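Metallo-beta-lactamase (Chryseobacterium indologenes, PDB 3L6N) hydrolyses the beta-lactam ring of penicillins, cephalosporins and carbapenems with two zinc ions, giving the bacterium resistance to these antibiotics. Local coordinates at residues Tyr35-Asp46 with Arg64-Thr75; Gly126-Phe134 with Val144-Asn152. One frame throughout, in Å; residues are numbered along the deposited sequence. Where two conformers were deposited one is given.

Contact 1 (Tyr35-Asp46 with Arg64-Thr75); sequences YLVTKKGVVLFD and RHNLPVVAVFAT
The imidazole of His65 is held on three sides: Val37 CG2 sits over the centre of one face, 3.7 Å from the ring centroid in a CH-pi contact, Arg64 CG covers the opposite face toward the rim, and Tyr35 OH arrives at the edge, in plane, 2.8 Å from NE2. Either partner of that hydrogen bond could donate. The phenol's CG sits between the backbone N and the carbonyl carbon (chi1 73°), which lays the ring beside Val37, whose CG2 also touches its edge. Phe45 and Phe73, neighbours across the strands, have planes 30° apart but slid past each other; Phe45 CD2 rests instead on Phe73 CB at 3.7 Å, while Val43 CG1 packs on Phe73 CD1. On the face of the sheet opposite Val43, Phe45 and Phe73, Leu44 sets CG against Val69 CG1 and CD1 beside Val72 CG2. Between these two faces the backbones pair in parallel, with a beta bulge where Val42 O takes Val70 N and the next bond joins Leu44 N to Ala71 O. Beyond Phe73, both carboxylate oxygens of Asp46 grip Thr75: OD1 receives its N at 2.8 Å and OD2, through its syn lone pair, its OG1 at 2.6 Å. Arg81 adds a salt bridge to OD2. Strands 41-45 and 69-73, linked through helix 54-65, form a beta-alpha-beta unit of the metallo-beta-lactamase fold; strand 69-73 leads through Thr75 to the zinc ligand His76.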
loop_
_atom_site.group_PDB
_atom_site.type_symbol
_atom_site.label_atom_id
_atom_site.label_comp_id
_atom_site.label_asym_id
_atom_site.label_seq_id
_atom_site.Cartn_x
_atom_site.Cartn_y
_atom_site.Cartn_z
ATOM N N TYR A 35 1.316 -8.115 1.291
ATOM C CA TYR A 35 1.861 -8.594 2.553
ATOM C C TYR A 35 3.131 -9.396 2.366
ATOM O O TYR A 35 3.360 -9.972 1.316
ATOM C CB TYR A 35 0.813 -9.339 3.396
ATOM C CG TYR A 35 0.376 -10.731 2.966
ATOM C CD1 TYR A 35 1.201 -11.848 3.156
ATOM C CD2 TYR A 35 -0.911 -10.944 2.446
ATOM C CE1 TYR A 35 0.765 -13.156 2.810
ATOM C CE2 TYR A 35 -1.339 -12.217 2.090
ATOM C CZ TYR A 35 -0.516 -13.314 2.276
ATOM O OH TYR A 35 -0.968 -14.565 1.939
ATOM N N LEU A 36 3.967 -9.410 3.395
ATOM C CA LEU A 36 5.269 -10.068 3.302
ATOM C C LEU A 36 5.406 -11.074 4.432
ATOM O O LEU A 36 5.305 -10.716 5.599
ATOM C CB LEU A 36 6.387 -9.019 3.374
ATOM C CG LEU A 36 7.848 -9.492 3.304
ATOM C CD1 LEU A 36 8.164 -10.193 2.005
ATOM C CD2 LEU A 36 8.761 -8.275 3.511
ATOM N N VAL A 37 5.609 -12.343 4.070
ATOM C CA VAL A 37 5.796 -13.402 5.067
ATOM C C VAL A 37 7.240 -13.324 5.542
ATOM O O VAL A 37 8.138 -13.216 4.722
ATOM C CB VAL A 37 5.549 -14.778 4.464
ATOM C CG1 VAL A 37 5.783 -15.851 5.504
ATOM C CG2 VAL A 37 4.104 -14.869 3.948
ATOM N N THR A 38 7.437 -13.336 6.855
ATOM C CA THR A 38 8.794 -13.337 7.426
ATOM C C THR A 38 8.876 -14.460 8.441
ATOM O O THR A 38 7.856 -15.019 8.833
ATOM C CB THR A 38 9.172 -11.983 8.119
ATOM O OG1 THR A 38 8.778 -11.998 9.499
ATOM C CG2 THR A 38 8.537 -10.770 7.404
ATOM N N LYS A 39 10.088 -14.780 8.886
ATOM C CA LYS A 39 10.266 -15.810 9.914
ATOM C C LYS A 39 9.608 -15.484 11.261
ATOM O O LYS A 39 9.370 -16.385 12.073
ATOM C CB LYS A 39 11.762 -16.083 10.118
ATOM C CG LYS A 39 12.436 -16.767 8.961
ATOM C CD LYS A 39 13.933 -16.926 9.254
ATOM C CE LYS A 39 14.526 -18.121 8.542
ATOM N NZ LYS A 39 14.595 -17.939 7.070
ATOM N N LYS A 40 9.298 -14.207 11.489
ATOM C CA LYS A 40 8.701 -13.763 12.742
ATOM C C LYS A 40 7.253 -13.311 12.587
ATOM O O LYS A 40 6.679 -12.698 13.497
ATOM C CB LYS A 40 9.546 -12.647 13.384
ATOM C CG LYS A 40 10.915 -13.107 13.857
ATOM C CD LYS A 40 10.824 -13.920 15.145
ATOM C CE LYS A 40 12.087 -14.751 15.383
ATOM N NZ LYS A 40 13.320 -13.915 15.441
ATOM N N GLY A 41 6.641 -13.643 11.452
ATOM C CA GLY A 41 5.248 -13.279 11.237
ATOM C C GLY A 41 5.056 -12.480 9.967
ATOM O O GLY A 41 5.997 -12.249 9.219
ATOM N N VAL A 42 3.821 -12.058 9.727
ATOM C CA VAL A 42 3.481 -11.415 8.455
ATOM C C VAL A 42 3.365 -9.899 8.612
ATOM O O VAL A 42 2.790 -9.404 9.586
ATOM C CB VAL A 42 2.184 -12.027 7.887
ATOM C CG1 VAL A 42 1.737 -11.329 6.618
ATOM C CG2 VAL A 42 2.394 -13.514 7.623
ATOM N N VAL A 43 3.918 -9.176 7.642
ATOM C CA VAL A 43 3.840 -7.713 7.625
ATOM C C VAL A 43 2.817 -7.306 6.562
ATOM O O VAL A 43 2.958 -7.706 5.409
ATOM C CB VAL A 43 5.208 -7.099 7.263
ATOM C CG1 VAL A 43 5.119 -5.586 7.252
ATOM C CG2 VAL A 43 6.278 -7.559 8.279
ATOM N N LEU A 44 1.795 -6.536 6.951
ATOM C CA LEU A 44 0.841 -5.973 5.975
ATOM C C LEU A 44 1.324 -4.628 5.496
ATOM O O LEU A 44 1.814 -3.820 6.291
ATOM C CB LEU A 44 -0.546 -5.753 6.588
ATOM C CG LEU A 44 -1.282 -6.952 7.154
ATOM C CD1 LEU A 44 -2.681 -6.496 7.548
ATOM C CD2 LEU A 44 -1.370 -8.088 6.134
ATOM N N PHE A 45 1.176 -4.403 4.189
ATOM C CA PHE A 45 1.355 -3.094 3.583
ATOM C C PHE A 45 0.014 -2.628 3.069
ATOM O O PHE A 45 -0.437 -3.051 2.002
ATOM C CB PHE A 45 2.426 -3.139 2.486
ATOM C CG PHE A 45 3.774 -3.510 3.014
ATOM C CD1 PHE A 45 4.181 -4.838 3.039
ATOM C CD2 PHE A 45 4.615 -2.532 3.541
ATOM C CE1 PHE A 45 5.415 -5.192 3.568
ATOM C CE2 PHE A 45 5.856 -2.877 4.065
ATOM C CZ PHE A 45 6.255 -4.219 4.070
ATOM N N ASP A 46 -0.595 -1.756 3.873
ATOM C CA ASP A 46 -1.986 -1.317 3.729
ATOM C C ASP A 46 -2.950 -2.433 4.073
ATOM O O ASP A 46 -2.586 -3.607 4.094
ATOM C CB ASP A 46 -2.241 -0.681 2.364
ATOM C CG ASP A 46 -1.344 0.506 2.142
ATOM O OD1 ASP A 46 -1.263 1.326 3.075
ATOM O OD2 ASP A 46 -0.727 0.616 1.058
ATOM N N ARG A 64 -3.119 -20.007 5.965
ATOM C CA ARG A 64 -2.223 -20.162 4.821
ATOM C C ARG A 64 -0.782 -20.374 5.250
ATOM O O ARG A 64 -0.092 -21.234 4.703
ATOM C CB ARG A 64 -2.300 -18.924 3.912
ATOM C CG ARG A 64 -1.667 -19.096 2.541
ATOM C CD ARG A 64 -2.128 -17.936 1.655
ATOM N NE ARG A 64 -1.562 -17.972 0.303
ATOM C CZ ARG A 64 -2.279 -18.005 -0.816
ATOM N NH1 ARG A 64 -3.608 -18.037 -0.762
ATOM N NH2 ARG A 64 -1.667 -18.003 -1.996
ATOM N N HIS A 65 -0.341 -19.592 6.229
ATOM C CA HIS A 65 1.081 -19.529 6.574
ATOM C C HIS A 65 1.427 -19.994 7.978
ATOM O O HIS A 65 2.606 -20.104 8.314
ATOM C CB HIS A 65 1.593 -18.101 6.380
ATOM C CG HIS A 65 1.338 -17.556 5.013
ATOM N ND1 HIS A 65 1.985 -18.031 3.891
ATOM C CD2 HIS A 65 0.498 -16.583 4.584
ATOM C CE1 HIS A 65 1.560 -17.369 2.830
ATOM N NE2 HIS A 65 0.667 -16.478 3.223
ATOM N N ASN A 66 0.405 -20.256 8.787
ATOM C CA ASN A 66 0.585 -20.615 10.204
ATOM C C ASN A 66 1.292 -19.521 11.011
ATOM O O ASN A 66 1.975 -19.791 12.018
ATOM C CB ASN A 66 1.314 -21.963 10.320
ATOM C CG ASN A 66 0.882 -22.752 11.538
ATOM O OD1 ASN A 66 -0.027 -22.349 12.256
ATOM N ND2 ASN A 66 1.526 -23.897 11.769
ATOM N N LEU A 67 1.127 -18.287 10.544
ATOM C CA LEU A 67 1.760 -17.121 11.147
ATOM C C LEU A 67 0.768 -15.997 11.386
ATOM O O LEU A 67 -0.196 -15.839 10.632
ATOM C CB LEU A 67 2.901 -16.624 10.260
ATOM C CG LEU A 67 4.145 -17.517 10.264
ATOM C CD1 LEU A 67 5.030 -17.193 9.072
ATOM C CD2 LEU A 67 4.918 -17.376 11.564
ATOM N N PRO A 68 1.005 -15.208 12.440
ATOM C CA PRO A 68 0.184 -14.053 12.751
ATOM C C PRO A 68 0.670 -12.834 11.979
ATOM O O PRO A 68 1.808 -12.807 11.499
ATOM C CB PRO A 68 0.450 -13.857 14.247
ATOM C CG PRO A 68 1.864 -14.270 14.422
ATOM C CD PRO A 68 2.059 -15.420 13.453
ATOM N N VAL A 69 -0.202 -11.838 11.848
ATOM C CA VAL A 69 0.228 -10.503 11.423
ATOM C C VAL A 69 0.949 -9.837 12.598
ATOM O O VAL A 69 0.404 -9.746 13.708
ATOM C CB VAL A 69 -0.961 -9.645 10.971
ATOM C CG1 VAL A 69 -0.515 -8.208 10.688
ATOM C CG2 VAL A 69 -1.596 -10.254 9.737
ATOM N N VAL A 70 2.175 -9.391 12.350
ATOM C CA VAL A 70 2.996 -8.788 13.404
ATOM C C VAL A 70 3.328 -7.319 13.179
ATOM O O VAL A 70 3.874 -6.671 14.070
ATOM C CB VAL A 70 4.283 -9.622 13.692
ATOM C CG1 VAL A 70 3.892 -11.050 14.090
ATOM C CG2 VAL A 70 5.258 -9.608 12.501
ATOM N N ALA A 71 2.993 -6.786 12.001
ATOM C CA ALA A 71 3.221 -5.368 11.714
ATOM C C ALA A 71 2.323 -4.915 10.577
ATOM O O ALA A 71 2.017 -5.701 9.663
ATOM C CB ALA A 71 4.676 -5.116 11.371
ATOM N N VAL A 72 1.898 -3.657 10.635
ATOM C CA VAL A 72 1.087 -3.070 9.561
ATOM C C VAL A 72 1.728 -1.745 9.194
ATOM O O VAL A 72 1.916 -0.887 10.069
ATOM C CB VAL A 72 -0.361 -2.827 10.034
ATOM C CG1 VAL A 72 -1.183 -2.101 8.956
ATOM C CG2 VAL A 72 -1.028 -4.151 10.421
ATOM N N PHE A 73 2.086 -1.589 7.921
ATOM C CA PHE A 73 2.626 -0.328 7.395
ATOM C C PHE A 73 1.589 0.352 6.504
ATOM O O PHE A 73 1.028 -0.289 5.625
ATOM C CB PHE A 73 3.896 -0.589 6.575
ATOM C CG PHE A 73 5.115 -0.858 7.406
ATOM C CD1 PHE A 73 5.273 -2.068 8.085
ATOM C CD2 PHE A 73 6.128 0.097 7.482
ATOM C CE1 PHE A 73 6.411 -2.325 8.848
ATOM C CE2 PHE A 73 7.280 -0.147 8.248
ATOM C CZ PHE A 73 7.418 -1.365 8.932
ATOM N N ALA A 74 1.360 1.644 6.728
ATOM C CA ALA A 74 0.409 2.418 5.913
ATOM C C ALA A 74 1.156 3.279 4.918
ATOM O O ALA A 74 2.119 3.959 5.292
ATOM C CB ALA A 74 -0.454 3.315 6.819
ATOM N N THR A 75 0.714 3.262 3.659
ATOM C CA THR A 75 1.376 4.060 2.628
ATOM C C THR A 75 0.738 5.435 2.389
ATOM O O THR A 75 1.251 6.234 1.601
ATOM C CB THR A 75 1.589 3.305 1.293
ATOM O OG1 THR A 75 0.321 3.020 0.694
ATOM C CG2 THR A 75 2.374 2.014 1.510
#

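Contact 2 (Gly126-Phe134 with Val144-Asn152); sequences GGEEFVVDF and VVVWFPKYN
Backbone pairing carries most of the polar load between Val131-Asp133 and Val145-Trp147. Val131 and Trp147 exchange two hydrogen bonds, the one from Trp147 N to Val131 O being 2.8 Å long and nearly straight at 170°. Asp133 and Val145 repeat the pattern, and between them Val132 faces Val146 as a non-hydrogen-bonded pair. Farther along, where the backbones diverge, one water takes over: it donates to Glu129 O at 2.7 Å and accepts from Lys150 N.

Among the side chains, a single hydrogen bond spans the gap. Tyr151 OH donates to Glu128 OE1 at 2.7 Å, approaching from above the carboxylate, 41° out of its plane, while OE1 lies in the plane of the phenol at its edge. The glutamate is bent at chi2 (-65°), which turns its acid end back toward the tyrosine; OE2 is bound by Asn14. Asp133 OD1 is hydrogen-bonded to Tyr190 OH, outside the hairpin.

Apolar contacts differ on the two faces. On one, Phe130 and Phe148 lie side by side pointing the same way, Phe148 CD2 3.7 Å from Phe130 CB, and Phe130 CD1 reaches Val146 CG1 at 4.0 Å. Val132 CG1 continues the row by meeting Val144 CG2 at 3.6 Å. On the other face Asp133 CB touches Val145 CG2, and Pro149 CA covers one face of the Trp147 indole toward its rim. Pro149 CG also packs across the end of Glu129.

This antiparallel hairpin is therefore two-sided: the phenylalanine and valine face is buried, meeting Phe45 and Phe73, whereas the reverse, with Val131, Val145 and Trp147, also carries the acids Glu129 and Asp133, and Tyr190 packs there against Val145 and Trp147. The Glu128-Tyr151 bond and the bridging water keep the diverging end tied by polar links.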
loop_
_atom_site.group_PDB
_atom_site.type_symbol
_atom_site.label_atom_id
_atom_site.label_comp_id
_atom_site.label_asym_id
_atom_site.label_seq_id
_atom_site.Cartn_x
_atom_site.Cartn_y
_atom_site.Cartn_z
ATOM N N GLY A 126 12.267 -10.604 10.574
ATOM C CA GLY A 126 12.186 -12.023 10.226
ATOM C C GLY A 126 12.945 -12.445 8.979
ATOM O O GLY A 126 12.486 -13.307 8.233
ATOM N N GLY A 127 14.116 -11.851 8.751
ATOM C CA GLY A 127 14.978 -12.208 7.621
ATOM C C GLY A 127 14.607 -11.560 6.300
ATOM O O GLY A 127 15.184 -11.880 5.254
ATOM N N GLU A 128 13.620 -10.665 6.345
ATOM C CA GLU A 128 13.174 -9.923 5.172
ATOM C C GLU A 128 13.562 -8.455 5.306
ATOM O O GLU A 128 13.795 -7.975 6.415
ATOM C CB GLU A 128 11.646 -10.026 5.028
ATOM C CG GLU A 128 11.127 -11.460 4.840
ATOM C CD GLU A 128 11.576 -12.123 3.536
ATOM O OE1 GLU A 128 11.790 -11.433 2.510
ATOM O OE2 GLU A 128 11.705 -13.368 3.540
ATOM N N GLU A 129 13.595 -7.752 4.180
ATOM C CA GLU A 129 14.033 -6.353 4.143
ATOM C C GLU A 129 13.184 -5.531 3.192
ATOM O O GLU A 129 12.782 -6.007 2.134
ATOM C CB GLU A 129 15.496 -6.302 3.698
ATOM C CG GLU A 129 16.167 -4.951 3.740
ATOM C CD GLU A 129 17.542 -4.989 3.074
ATOM O OE1 GLU A 129 18.026 -3.923 2.657
ATOM O OE2 GLU A 129 18.128 -6.087 2.961
ATOM N N PHE A 130 12.913 -4.284 3.572
ATOM C CA PHE A 130 12.244 -3.347 2.661
ATOM C C PHE A 130 12.577 -1.910 3.045
ATOM O O PHE A 130 13.132 -1.664 4.112
ATOM C CB PHE A 130 10.719 -3.583 2.654
ATOM C CG PHE A 130 10.108 -3.624 4.026
ATOM C CD1 PHE A 130 9.551 -2.478 4.588
ATOM C CD2 PHE A 130 10.097 -4.812 4.769
ATOM C CE1 PHE A 130 8.987 -2.511 5.865
ATOM C CE2 PHE A 130 9.537 -4.858 6.039
ATOM C CZ PHE A 130 8.984 -3.702 6.597
ATOM N N VAL A 131 12.257 -0.976 2.154
ATOM C CA VAL A 131 12.502 0.446 2.392
ATOM C C VAL A 131 11.222 1.205 2.065
ATOM O O VAL A 131 10.667 1.033 0.992
ATOM C CB VAL A 131 13.656 0.982 1.513
ATOM C CG1 VAL A 131 13.867 2.498 1.744
ATOM C CG2 VAL A 131 14.957 0.218 1.781
ATOM N N VAL A 132 10.771 2.048 2.986
ATOM C CA VAL A 132 9.645 2.938 2.713
ATOM C C VAL A 132 10.232 4.277 2.278
ATOM O O VAL A 132 11.018 4.870 3.019
ATOM C CB VAL A 132 8.741 3.123 3.946
ATOM C CG1 VAL A 132 7.560 4.033 3.599
ATOM C CG2 VAL A 132 8.266 1.776 4.477
ATOM N N ASP A 133 9.872 4.727 1.079
ATOM C CA ASP A 133 10.453 5.942 0.494
ATOM C C ASP A 133 9.409 7.033 0.281
ATOM O O ASP A 133 8.301 6.763 -0.196
ATOM C CB ASP A 133 11.091 5.626 -0.858
ATOM C CG ASP A 133 12.558 5.233 -0.752
ATOM O OD1 ASP A 133 12.959 4.274 -1.459
ATOM O OD2 ASP A 133 13.314 5.885 0.001
ATOM N N PHE A 134 9.768 8.267 0.625
ATOM C CA PHE A 134 8.967 9.415 0.243
ATOM C C PHE A 134 9.649 10.112 -0.932
ATOM O O PHE A 134 10.760 10.642 -0.792
ATOM C CB PHE A 134 8.782 10.385 1.412
ATOM C CG PHE A 134 7.966 11.583 1.055
ATOM C CD1 PHE A 134 6.593 11.464 0.893
ATOM C CD2 PHE A 134 8.568 12.819 0.841
ATOM C CE1 PHE A 134 5.823 12.565 0.538
ATOM C CE2 PHE A 134 7.812 13.924 0.488
ATOM C CZ PHE A 134 6.434 13.796 0.339
ATOM N N VAL A 144 3.675 7.423 0.223
ATOM C CA VAL A 144 4.998 6.808 0.192
ATOM C C VAL A 144 4.928 5.525 -0.630
ATOM O O VAL A 144 3.844 4.991 -0.861
ATOM C CB VAL A 144 5.543 6.505 1.609
ATOM C CG1 VAL A 144 5.847 7.804 2.351
ATOM C CG2 VAL A 144 4.556 5.631 2.417
ATOM N N VAL A 145 6.092 5.050 -1.069
ATOM C CA VAL A 145 6.212 3.794 -1.807
ATOM C C VAL A 145 7.030 2.813 -0.964
ATOM O O VAL A 145 7.732 3.223 -0.038
ATOM C CB VAL A 145 6.891 4.005 -3.191
ATOM C CG1 VAL A 145 6.076 4.971 -4.071
ATOM C CG2 VAL A 145 8.363 4.492 -3.038
ATOM N N VAL A 146 6.940 1.523 -1.281
ATOM C CA VAL A 146 7.703 0.512 -0.562
ATOM C C VAL A 146 8.519 -0.314 -1.539
ATOM O O VAL A 146 7.979 -0.929 -2.466
ATOM C CB VAL A 146 6.809 -0.422 0.305
ATOM C CG1 VAL A 146 7.685 -1.292 1.203
ATOM C CG2 VAL A 146 5.841 0.404 1.168
ATOM N N TRP A 147 9.837 -0.299 -1.339
ATOM C CA TRP A 147 10.759 -1.039 -2.202
ATOM C C TRP A 147 11.192 -2.330 -1.527
ATOM O O TRP A 147 11.572 -2.325 -0.356
ATOM C CB TRP A 147 11.984 -0.159 -2.496
ATOM C CG TRP A 147 13.118 -0.847 -3.237
ATOM C CD1 TRP A 147 14.407 -0.986 -2.808
ATOM C CD2 TRP A 147 13.055 -1.458 -4.534
ATOM N NE1 TRP A 147 15.152 -1.655 -3.756
ATOM C CE2 TRP A 147 14.349 -1.952 -4.824
ATOM C CE3 TRP A 147 12.038 -1.628 -5.479
ATOM C CZ2 TRP A 147 14.646 -2.617 -6.019
ATOM C CZ3 TRP A 147 12.333 -2.290 -6.672
ATOM C CH2 TRP A 147 13.628 -2.772 -6.928
ATOM N N PHE A 148 11.122 -3.430 -2.276
ATOM C CA PHE A 148 11.494 -4.754 -1.786
ATOM C C PHE A 148 12.715 -5.255 -2.566
ATOM O O PHE A 148 12.563 -5.893 -3.609
ATOM C CB PHE A 148 10.314 -5.719 -1.957
ATOM C CG PHE A 148 9.096 -5.330 -1.154
ATOM C CD1 PHE A 148 8.076 -4.577 -1.733
ATOM C CD2 PHE A 148 8.980 -5.712 0.177
ATOM C CE1 PHE A 148 6.948 -4.213 -0.988
ATOM C CE2 PHE A 148 7.856 -5.348 0.943
ATOM C CZ PHE A 148 6.838 -4.606 0.343
ATOM N N PRO A 149 13.929 -4.952 -2.061
ATOM C CA PRO A 149 15.144 -5.147 -2.869
ATOM C C PRO A 149 15.410 -6.584 -3.297
ATOM O O PRO A 149 15.913 -6.801 -4.407
ATOM C CB PRO A 149 16.265 -4.621 -1.967
ATOM C CG PRO A 149 15.721 -4.584 -0.597
ATOM C CD PRO A 149 14.231 -4.327 -0.764
ATOM N N LYS A 150 15.065 -7.545 -2.443
ATOM C CA LYS A 150 15.265 -8.963 -2.768
ATOM C C LYS A 150 14.246 -9.521 -3.769
ATOM O O LYS A 150 14.432 -10.620 -4.308
ATOM C CB LYS A 150 15.307 -9.801 -1.487
ATOM C CG LYS A 150 16.291 -9.293 -0.422
ATOM C CD LYS A 150 17.749 -9.347 -0.893
ATOM C CE LYS A 150 18.697 -9.417 0.292
ATOM N NZ LYS A 150 20.106 -9.688 -0.128
ATOM N N TYR A 151 13.185 -8.760 -4.033
ATOM C CA TYR A 151 12.110 -9.174 -4.934
ATOM C C TYR A 151 12.039 -8.355 -6.215
ATOM O O TYR A 151 11.343 -8.737 -7.159
ATOM C CB TYR A 151 10.762 -9.102 -4.197
ATOM C CG TYR A 151 10.723 -9.999 -2.987
ATOM C CD1 TYR A 151 11.155 -9.547 -1.736
ATOM C CD2 TYR A 151 10.269 -11.309 -3.097
ATOM C CE1 TYR A 151 11.134 -10.380 -0.621
ATOM C CE2 TYR A 151 10.238 -12.144 -1.995
ATOM C CZ TYR A 151 10.673 -11.678 -0.766
ATOM O OH TYR A 151 10.649 -12.519 0.319
ATOM N N ASN A 152 12.757 -7.228 -6.233
ATOM C CA ASN A 152 12.685 -6.237 -7.314
ATOM C C ASN A 152 11.262 -5.769 -7.587
ATOM O O ASN A 152 10.869 -5.555 -8.725
ATOM C CB ASN A 152 13.377 -6.737 -8.590
ATOM C CG ASN A 152 14.891 -6.731 -8.464
ATOM O OD1 ASN A 152 15.474 -5.898 -7.762
ATOM N ND2 ASN A 152 15.538 -7.663 -9.148
HETATM O O HOH W 1 13.352 -7.491 -0.098
#

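The centres of contact 1 and contact 2 are about 13 Å apart, and each contact belongs to a different sheet of the fold; the sheets pack face to face. Phe45 and Phe73 of contact 1 both meet Phe130 of contact 2 edge-to-face, and Phe45 meets Phe148 likewise. Probable backbone hydrogen bonds join the contacts at two places: Lys39 N to Gly126 O, 2.9 Å, and Val144 N to Thr75 O, 3.0 Å. The second lies next to the metal site. The side chain of Thr75 is about 7 Å from a zinc ion and that of Val144 about 11 Å, while His76, which binds one zinc with His78 and His139, directly follows Thr75.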